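Local coordinates for glycoside Hydrolase (Bacteroides uniformis, PDB 5T99), which probably hydrolyses galactosidic bonds in agarose-derived oligosaccharides, as a family 2 glycoside hydrolase that binds the galactose mimic galacto-isofagomine, at residues A[169-174]-A[323-328]; A[29-34]-A[58-63]. All blocks are in the same frame, centred on the assembly; numbering follows the deposited sequence.

Contact 1: A[169-174]-A[323-328]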
ATOM      1  N   TYR A 169       5.825 -11.440  -8.331  1.00 18.67           N
ATOM      2  CA  TYR A 169       4.653 -10.935  -7.610  1.00 18.62           C
ATOM      3  C   TYR A 169       4.085  -9.613  -8.155  1.00 19.22           C
ATOM      4  O   TYR A 169       3.046  -9.127  -7.665  1.00 19.13           O
ATOM      5  CB  TYR A 169       4.989 -10.782  -6.115  1.00 18.84           C
ATOM      6  CG  TYR A 169       5.849  -9.572  -5.756  1.00 19.22           C
ATOM      7  CD1 TYR A 169       5.314  -8.488  -5.055  1.00 19.42           C
ATOM      8  CD2 TYR A 169       7.202  -9.511  -6.111  1.00 19.25           C
ATOM      9  CE1 TYR A 169       6.098  -7.377  -4.738  1.00 19.42           C
ATOM     10  CE2 TYR A 169       7.984  -8.422  -5.799  1.00 19.14           C
ATOM     11  CZ  TYR A 169       7.436  -7.352  -5.121  1.00 19.17           C
ATOM     12  OH  TYR A 169       8.232  -6.268  -4.824  1.00 18.73           O
ATOM     13  N   ARG A 170       4.769  -9.015  -9.133  1.00 19.23           N
ATOM     14  CA  ARG A 170       4.283  -7.798  -9.803  1.00 19.62           C
ATOM     15  C   ARG A 170       4.211  -8.037 -11.297  1.00 19.68           C
ATOM     16  O   ARG A 170       4.751  -9.027 -11.802  1.00 20.18           O
ATOM     17  CB  ARG A 170       5.197  -6.602  -9.513  1.00 19.80           C
ATOM     18  CG  ARG A 170       5.213  -6.150  -8.057  1.00 19.73           C
ATOM     19  CD  ARG A 170       5.937  -4.825  -7.917  1.00 19.43           C
ATOM     20  NE  ARG A 170       5.987  -4.364  -6.526  1.00 18.91           N
ATOM     21  CZ  ARG A 170       6.914  -3.547  -6.022  1.00 18.57           C
ATOM     22  NH1 ARG A 170       7.923  -3.093  -6.774  1.00 18.69           N
ATOM     23  NH2 ARG A 170       6.860  -3.210  -4.733  1.00 18.57           N
ATOM     24  N   ASN A 171       3.558  -7.117 -12.005  1.00 19.42           N
ATOM     25  CA  ASN A 171       3.283  -7.308 -13.426  1.00 19.09           C
ATOM     26  C   ASN A 171       4.562  -7.363 -14.261  1.00 18.97           C
ATOM     27  O   ASN A 171       5.625  -6.874 -13.850  1.00 17.86           O
ATOM     28  CB  ASN A 171       2.370  -6.205 -13.964  1.00 19.31           C
ATOM     29  CG  ASN A 171       1.007  -6.178 -13.298  1.00 19.40           C
ATOM     30  OD1 ASN A 171       0.586  -5.140 -12.778  1.00 21.00           O
ATOM     31  ND2 ASN A 171       0.308  -7.299 -13.311  1.00 18.70           N
ATOM     32  N   VAL A 172       4.431  -7.980 -15.431  1.00 19.53           N
ATOM     33  CA  VAL A 172       5.510  -8.115 -16.398  1.00 20.08           C
ATOM     34  C   VAL A 172       5.012  -7.509 -17.703  1.00 20.49           C
ATOM     35  O   VAL A 172       3.840  -7.667 -18.044  1.00 20.80           O
ATOM     36  CB  VAL A 172       5.903  -9.599 -16.579  1.00 20.60           C
ATOM     37  CG1 VAL A 172       7.053  -9.744 -17.565  1.00 21.13           C
ATOM     38  CG2 VAL A 172       6.298 -10.207 -15.235  1.00 20.86           C
ATOM     39  N   TRP A 173       5.893  -6.821 -18.425  1.00 20.72           N
ATOM     40  CA  TRP A 173       5.502  -6.049 -19.611  1.00 21.56           C
ATOM     41  C   TRP A 173       6.369  -6.374 -20.829  1.00 22.75           C
ATOM     42  O   TRP A 173       7.583  -6.492 -20.712  1.00 23.78           O
ATOM     43  CB  TRP A 173       5.570  -4.548 -19.309  1.00 20.89           C
ATOM     44  CG  TRP A 173       4.728  -4.179 -18.147  1.00 20.39           C
ATOM     45  CD1 TRP A 173       5.134  -4.070 -16.854  1.00 20.26           C
ATOM     46  CD2 TRP A 173       3.319  -3.931 -18.149  1.00 20.25           C
ATOM     47  NE1 TRP A 173       4.075  -3.750 -16.054  1.00 20.51           N
ATOM     48  CE2 TRP A 173       2.944  -3.659 -16.820  1.00 20.20           C
ATOM     49  CE3 TRP A 173       2.336  -3.913 -19.147  1.00 20.24           C
ATOM     50  CZ2 TRP A 173       1.628  -3.357 -16.456  1.00 20.14           C
ATOM     51  CZ3 TRP A 173       1.018  -3.620 -18.789  1.00 20.31           C
ATOM     52  CH2 TRP A 173       0.681  -3.336 -17.450  1.00 20.51           C
ATOM     53  N   LEU A 174       5.726  -6.529 -21.980  1.00 22.99           N
ATOM     54  CA  LEU A 174       6.406  -6.644 -23.259  1.00 23.91           C
ATOM     55  C   LEU A 174       6.396  -5.278 -23.938  1.00 23.25           C
ATOM     56  O   LEU A 174       5.345  -4.660 -24.059  1.00 22.77           O
ATOM     57  CB  LEU A 174       5.691  -7.677 -24.142  1.00 24.98           C
ATOM     58  CG  LEU A 174       6.126  -7.794 -25.608  1.00 25.79           C
ATOM     59  CD1 LEU A 174       7.506  -8.421 -25.702  1.00 25.29           C
ATOM     60  CD2 LEU A 174       5.083  -8.587 -26.392  1.00 26.28           C
ATOM     61  N   ALA A 323       0.996 -11.348  -1.787  1.00 20.38           N
ATOM     62  CA  ALA A 323       1.760 -10.218  -2.338  1.00 20.39           C
ATOM     63  C   ALA A 323       1.557  -9.960  -3.833  1.00 20.35           C
ATOM     64  O   ALA A 323       1.973  -8.912  -4.320  1.00 20.94           O
ATOM     65  CB  ALA A 323       3.244 -10.399  -2.054  1.00 20.37           C
ATOM     66  N   ALA A 324       0.939 -10.883  -4.572  1.00 20.06           N
ATOM     67  CA  ALA A 324       0.668 -10.630  -5.994  1.00 20.23           C
ATOM     68  C   ALA A 324      -0.160  -9.342  -6.155  1.00 20.14           C
ATOM     69  O   ALA A 324      -1.145  -9.152  -5.440  1.00 19.28           O
ATOM     70  CB  ALA A 324      -0.049 -11.808  -6.635  1.00 20.25           C
ATOM     71  N   VAL A 325       0.256  -8.460  -7.068  1.00 20.29           N
ATOM     72  CA  VAL A 325      -0.428  -7.181  -7.252  1.00 20.61           C
ATOM     73  C   VAL A 325      -1.872  -7.428  -7.657  1.00 21.10           C
ATOM     74  O   VAL A 325      -2.148  -8.181  -8.590  1.00 21.48           O
ATOM     75  CB  VAL A 325       0.245  -6.266  -8.304  1.00 20.85           C
ATOM     76  CG1 VAL A 325      -0.618  -5.037  -8.605  1.00 21.19           C
ATOM     77  CG2 VAL A 325       1.597  -5.802  -7.802  1.00 20.93           C
ATOM     78  N   ASN A 326      -2.787  -6.805  -6.923  1.00 21.15           N
ATOM     79  CA  ASN A 326      -4.195  -6.815  -7.271  1.00 20.88           C
ATOM     80  C   ASN A 326      -4.780  -5.433  -6.995  1.00 20.12           C
ATOM     81  O   ASN A 326      -4.854  -4.993  -5.852  1.00 20.28           O
ATOM     82  CB  ASN A 326      -4.925  -7.899  -6.484  1.00 21.13           C
ATOM     83  CG  ASN A 326      -6.381  -8.028  -6.884  1.00 21.15           C
ATOM     84  OD1 ASN A 326      -7.198  -7.121  -6.646  1.00 20.50           O
ATOM     85  ND2 ASN A 326      -6.722  -9.165  -7.480  1.00 21.38           N
ATOM     86  N   VAL A 327      -5.236  -4.781  -8.056  1.00 20.01           N
ATOM     87  CA  VAL A 327      -5.672  -3.381  -7.996  1.00 19.52           C
ATOM     88  C   VAL A 327      -6.833  -3.199  -7.014  1.00 19.24           C
ATOM     89  O   VAL A 327      -6.802  -2.292  -6.182  1.00 19.80           O
ATOM     90  CB  VAL A 327      -6.045  -2.847  -9.414  1.00 18.91           C
ATOM     91  CG1 VAL A 327      -6.646  -1.440  -9.344  1.00 18.52           C
ATOM     92  CG2 VAL A 327      -4.822  -2.867 -10.323  1.00 18.60           C
ATOM     93  N   ARG A 328      -7.848  -4.056  -7.110  1.00 19.34           N
ATOM     94  CA  ARG A 328      -9.012  -3.954  -6.217  1.00 18.91           C
ATOM     95  C   ARG A 328      -8.657  -4.147  -4.746  1.00 18.32           C
ATOM     96  O   ARG A 328      -9.150  -3.401  -3.892  1.00 18.41           O
ATOM     97  CB  ARG A 328     -10.137  -4.908  -6.628  1.00 19.12           C
ATOM     98  CG  ARG A 328     -11.363  -4.900  -5.704  1.00 19.79           C
ATOM     99  CD  ARG A 328     -11.969  -3.511  -5.455  1.00 20.38           C
ATOM    100  NE  ARG A 328     -12.868  -3.513  -4.298  1.00 21.15           N
ATOM    101  CZ  ARG A 328     -13.309  -2.436  -3.641  1.00 21.80           C
ATOM    102  NH1 ARG A 328     -12.941  -1.201  -3.985  1.00 21.89           N
ATOM    103  NH2 ARG A 328     -14.121  -2.599  -2.599  1.00 22.21           N
TER
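Tyr-169 and Arg-170 meet Ala-323 to Val-325 from two directions: the tyrosine offers a ring edge, the arginine the flank of its aliphatic chain. The CD1 edge of Tyr-169 faces the carbonyl of Ala-323, with CD1 3.4 Å from Ala-323 O, and the oxygen lies in the ring plane. Arg-170 CG covers the rim of one face of the same ring and also touches Val-325 CG2 at 3.6 Å. The arginine chain then runs extended from CG to NE (chi2 -170°), which carries the guanidinium under the tyrosine hydroxyl; Tyr-169 OH stands 3.2 Å above the centre of the Arg-170 guanidinium plane.

A single backbone hydrogen bond links the two segments. Val-325 N donates to Tyr-169 O at 2.9 Å, somewhat bent at hydrogen (146°), and the same oxygen receives a CA-H contact from Ala-324 CA at 3.3 Å.

The polar ends bond elsewhere: Tyr-169 OH to Gly-129 O, and Arg-170 NH1 and NH2 to Tyr-130 O and Pro-351 O. NH2 reaches the TIM barrel, whereas Tyr-130 lies in the arginine's own sugar-binding domain; the two carbonyls would probably stabilise its positive charge, while its apolar stem fills the join between Tyr-169 and Val-325.

Contact 2: A[29-34]-A[58-63]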
ATOM      1  N   SER A  29       0.813  -6.305 -21.567  1.00 27.99           N
ATOM      2  CA  SER A  29       0.983  -7.326 -20.545  1.00 27.09           C
ATOM      3  C   SER A  29       1.582  -8.607 -21.111  1.00 26.30           C
ATOM      4  O   SER A  29       1.110  -9.121 -22.118  1.00 26.99           O
ATOM      5  CB  SER A  29      -0.354  -7.660 -19.888  1.00 27.06           C
ATOM      6  OG  SER A  29      -0.203  -8.723 -18.954  1.00 27.60           O
ATOM      7  N   PHE A  30       2.619  -9.101 -20.438  1.00 25.04           N
ATOM      8  CA  PHE A  30       3.277 -10.353 -20.768  1.00 24.48           C
ATOM      9  C   PHE A  30       3.056 -11.375 -19.643  1.00 24.19           C
ATOM     10  O   PHE A  30       3.827 -12.318 -19.503  1.00 24.28           O
ATOM     11  CB  PHE A  30       4.777 -10.090 -20.988  1.00 24.22           C
ATOM     12  CG  PHE A  30       5.455 -11.083 -21.907  1.00 24.04           C
ATOM     13  CD1 PHE A  30       5.004 -11.266 -23.219  1.00 23.52           C
ATOM     14  CD2 PHE A  30       6.566 -11.803 -21.478  1.00 23.73           C
ATOM     15  CE1 PHE A  30       5.636 -12.163 -24.073  1.00 23.79           C
ATOM     16  CE2 PHE A  30       7.202 -12.703 -22.329  1.00 23.99           C
ATOM     17  CZ  PHE A  30       6.737 -12.885 -23.627  1.00 23.89           C
ATOM     18  N   ASN A  31       1.971 -11.204 -18.886  1.00 24.18           N
ATOM     19  CA  ASN A  31       1.666 -12.015 -17.703  1.00 23.98           C
ATOM     20  C   ASN A  31       1.095 -13.398 -18.004  1.00 25.24           C
ATOM     21  O   ASN A  31       1.121 -14.277 -17.139  1.00 25.88           O
ATOM     22  CB  ASN A  31       0.633 -11.292 -16.823  1.00 22.93           C
ATOM     23  CG  ASN A  31       1.215 -10.125 -16.053  1.00 22.31           C
ATOM     24  OD1 ASN A  31       2.423  -9.921 -16.002  1.00 22.62           O
ATOM     25  ND2 ASN A  31       0.346  -9.358 -15.432  1.00 21.72           N
ATOM     26  N   GLU A  32       0.549 -13.587 -19.199  1.00 25.97           N
ATOM     27  CA  GLU A  32      -0.238 -14.775 -19.476  1.00 26.54           C
ATOM     28  C   GLU A  32       0.666 -15.927 -19.901  1.00 26.41           C
ATOM     29  O   GLU A  32       1.696 -15.717 -20.554  1.00 26.57           O
ATOM     30  CB  GLU A  32      -1.306 -14.497 -20.549  1.00 27.55           C
ATOM     31  CG  GLU A  32      -2.486 -13.645 -20.074  1.00 28.16           C
ATOM     32  CD  GLU A  32      -2.103 -12.200 -19.760  1.00 29.31           C
ATOM     33  OE1 GLU A  32      -2.448 -11.726 -18.655  1.00 29.16           O
ATOM     34  OE2 GLU A  32      -1.440 -11.546 -20.609  1.00 29.35           O
ATOM     35  N   ASN A  33       0.267 -17.135 -19.504  1.00 26.11           N
ATOM     36  CA  ASN A  33       0.816 -18.402 -20.008  1.00 25.92           C
ATOM     37  C   ASN A  33       2.276 -18.660 -19.630  1.00 24.60           C
ATOM     38  O   ASN A  33       3.133 -18.790 -20.496  1.00 23.47           O
ATOM     39  CB  ASN A  33       0.604 -18.532 -21.530  1.00 27.09           C
ATOM     40  CG  ASN A  33      -0.862 -18.414 -21.928  1.00 27.20           C
ATOM     41  OD1 ASN A  33      -1.721 -19.098 -21.385  1.00 27.51           O
ATOM     42  ND2 ASN A  33      -1.145 -17.542 -22.881  1.00 27.16           N
ATOM     43  N   TRP A  34       2.528 -18.744 -18.328  1.00 24.17           N
ATOM     44  CA  TRP A  34       3.817 -19.169 -17.808  1.00 25.67           C
ATOM     45  C   TRP A  34       3.744 -20.584 -17.239  1.00 26.88           C
ATOM     46  O   TRP A  34       2.659 -21.111 -16.964  1.00 26.85           O
ATOM     47  CB  TRP A  34       4.311 -18.218 -16.705  1.00 25.28           C
ATOM     48  CG  TRP A  34       4.701 -16.861 -17.180  1.00 24.89           C
ATOM     49  CD1 TRP A  34       3.861 -15.853 -17.552  1.00 24.75           C
ATOM     50  CD2 TRP A  34       6.032 -16.338 -17.298  1.00 24.87           C
ATOM     51  NE1 TRP A  34       4.585 -14.737 -17.910  1.00 24.57           N
ATOM     52  CE2 TRP A  34       5.919 -15.008 -17.770  1.00 24.35           C
ATOM     53  CE3 TRP A  34       7.307 -16.869 -17.072  1.00 24.20           C
ATOM     54  CZ2 TRP A  34       7.032 -14.200 -18.008  1.00 24.38           C
ATOM     55  CZ3 TRP A  34       8.416 -16.065 -17.317  1.00 24.98           C
ATOM     56  CH2 TRP A  34       8.269 -14.742 -17.779  1.00 24.49           C
ATOM     57  N   ASN A  58      -0.949 -17.691 -14.649  1.00 29.07           N
ATOM     58  CA  ASN A  58      -0.707 -16.308 -15.074  1.00 27.39           C
ATOM     59  C   ASN A  58      -0.125 -15.490 -13.912  1.00 26.07           C
ATOM     60  O   ASN A  58      -0.505 -15.669 -12.760  1.00 24.51           O
ATOM     61  CB  ASN A  58      -1.996 -15.644 -15.566  1.00 26.34           C
ATOM     62  CG  ASN A  58      -2.617 -16.358 -16.755  1.00 26.62           C
ATOM     63  OD1 ASN A  58      -1.956 -17.111 -17.487  1.00 25.45           O
ATOM     64  ND2 ASN A  58      -3.905 -16.115 -16.962  1.00 26.39           N
ATOM     65  N   LEU A  59       0.796 -14.588 -14.248  1.00 25.08           N
ATOM     66  CA  LEU A  59       1.390 -13.659 -13.289  1.00 23.93           C
ATOM     67  C   LEU A  59       0.404 -12.497 -13.120  1.00 23.26           C
ATOM     68  O   LEU A  59      -0.462 -12.325 -13.977  1.00 22.20           O
ATOM     69  CB  LEU A  59       2.743 -13.153 -13.817  1.00 23.24           C
ATOM     70  CG  LEU A  59       3.758 -14.220 -14.234  1.00 22.80           C
ATOM     71  CD1 LEU A  59       5.016 -13.564 -14.768  1.00 22.55           C
ATOM     72  CD2 LEU A  59       4.080 -15.143 -13.070  1.00 23.37           C
ATOM     73  N   PRO A  60       0.503 -11.702 -12.051  1.00 22.56           N
ATOM     74  CA  PRO A  60       1.491 -11.851 -10.964  1.00 22.74           C
ATOM     75  C   PRO A  60       1.191 -13.018 -10.027  1.00 22.49           C
ATOM     76  O   PRO A  60       0.049 -13.465  -9.948  1.00 22.36           O
ATOM     77  CB  PRO A  60       1.381 -10.521 -10.215  1.00 22.34           C
ATOM     78  CG  PRO A  60      -0.020 -10.061 -10.459  1.00 22.16           C
ATOM     79  CD  PRO A  60      -0.523 -10.697 -11.727  1.00 21.78           C
ATOM     80  N   HIS A  61       2.218 -13.480  -9.322  1.00 22.84           N
ATOM     81  CA  HIS A  61       2.158 -14.725  -8.536  1.00 23.12           C
ATOM     82  C   HIS A  61       3.056 -14.667  -7.288  1.00 22.13           C
ATOM     83  O   HIS A  61       4.261 -14.388  -7.382  1.00 21.14           O
ATOM     84  CB  HIS A  61       2.577 -15.900  -9.441  1.00 23.65           C
ATOM     85  CG  HIS A  61       2.690 -17.221  -8.739  1.00 24.50           C
ATOM     86  ND1 HIS A  61       1.622 -17.834  -8.117  1.00 25.49           N
ATOM     87  CD2 HIS A  61       3.735 -18.069  -8.607  1.00 24.95           C
ATOM     88  CE1 HIS A  61       2.014 -18.990  -7.612  1.00 26.24           C
ATOM     89  NE2 HIS A  61       3.295 -19.152  -7.891  1.00 26.61           N
ATOM     90  N   ASP A  62       2.446 -14.929  -6.136  1.00 21.35           N
ATOM     91  CA  ASP A  62       3.142 -15.127  -4.866  1.00 21.62           C
ATOM     92  C   ASP A  62       2.985 -16.605  -4.520  1.00 22.22           C
ATOM     93  O   ASP A  62       1.888 -17.029  -4.149  1.00 22.72           O
ATOM     94  CB  ASP A  62       2.470 -14.245  -3.803  1.00 21.77           C
ATOM     95  CG  ASP A  62       3.124 -14.324  -2.420  1.00 21.99           C
ATOM     96  OD1 ASP A  62       4.251 -14.878  -2.273  1.00 22.31           O
ATOM     97  OD2 ASP A  62       2.481 -13.791  -1.476  1.00 20.25           O
ATOM     98  N   TRP A  63       4.043 -17.407  -4.661  1.00 22.77           N
ATOM     99  CA  TRP A  63       3.950 -18.824  -4.265  1.00 23.52           C
ATOM    100  C   TRP A  63       3.918 -19.027  -2.743  1.00 24.55           C
ATOM    101  O   TRP A  63       3.444 -20.055  -2.287  1.00 23.25           O
ATOM    102  CB  TRP A  63       5.034 -19.695  -4.925  1.00 23.24           C
ATOM    103  CG  TRP A  63       6.366 -19.779  -4.213  1.00 22.97           C
ATOM    104  CD1 TRP A  63       6.622 -20.347  -2.990  1.00 22.56           C
ATOM    105  CD2 TRP A  63       7.625 -19.309  -4.703  1.00 22.01           C
ATOM    106  NE1 TRP A  63       7.954 -20.246  -2.696  1.00 22.31           N
ATOM    107  CE2 TRP A  63       8.597 -19.618  -3.727  1.00 22.03           C
ATOM    108  CE3 TRP A  63       8.027 -18.656  -5.874  1.00 21.89           C
ATOM    109  CZ2 TRP A  63       9.948 -19.298  -3.883  1.00 22.00           C
ATOM    110  CZ3 TRP A  63       9.372 -18.340  -6.035  1.00 21.98           C
ATOM    111  CH2 TRP A  63      10.318 -18.668  -5.045  1.00 22.22           C
TER
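Asn-58 and Leu-59 dock on the loop at Asn-31 to Asn-33 through two hydrogen bonds. Asn-33 N donates to Asn-58 OD1 at 3.0 Å and almost straight (175°), although the donor is tilted from the plane of that side-chain carbonyl. Leu-59 N donates to Asn-31 O at 2.9 Å and 163°, the donor again tilted from the carbonyl plane. In Asn-58, CG lies beside the backbone N (chi1 -60°), turning the amide back to that loop; OD1 also approaches Glu-32 CA to 3.5 Å.

Two bonds inside 29-34 shape the receiving surface. Ser-29 OG accepts from Asn-31 N at 3.3 Å, an ST turn, and Trp-34 NE1 donates to Phe-30 O at 3.0 Å, with the acceptor close to the indole plane. The second bond helps fix the ring's rotation, leaving a face to Leu-59.

Leu-59 CD1 uses that face in a CH-pi contact, 3.5 Å from the centroid of the Trp-34 five-membered ring. A cis peptide then leads into Pro-60, whose CD brushes the Asn-31 side chain.

Segment 29-34 passes from strand 28-29 to strand 34-38, members of different antiparallel sheets, and segment 58-63 leaves strand 55-57, the neighbour of 34-38. Leu-59 also touches Val-172 of strand 172-177 and Tyr-88 of strand 86-93, so it packs between the two sheets of the sugar-binding domain.

Contact 2 lies within the sugar-binding domain, and contact 1 joins that domain to the TIM barrel; their centres are about 8 Å apart. Segment 58-63 abuts both segments of contact 1: Pro-60 CB packs 3.3 Å from Tyr-169 O, and Asp-62 OD2 lies 2.9 Å from Ala-323 N, a probable hydrogen bond. The other oxygen of Asp-62 accepts from Ala-166 N. From segment 29-34, Phe-30 is backbone-bonded to Val-172, so contact 2 also borders the strand part of segment 169-174. None of the four segments lines the galacto-isofagomine pocket; the pocket residue His-349 merely belongs to the same loop region as Pro-351, whose carbonyl Arg-170 meets.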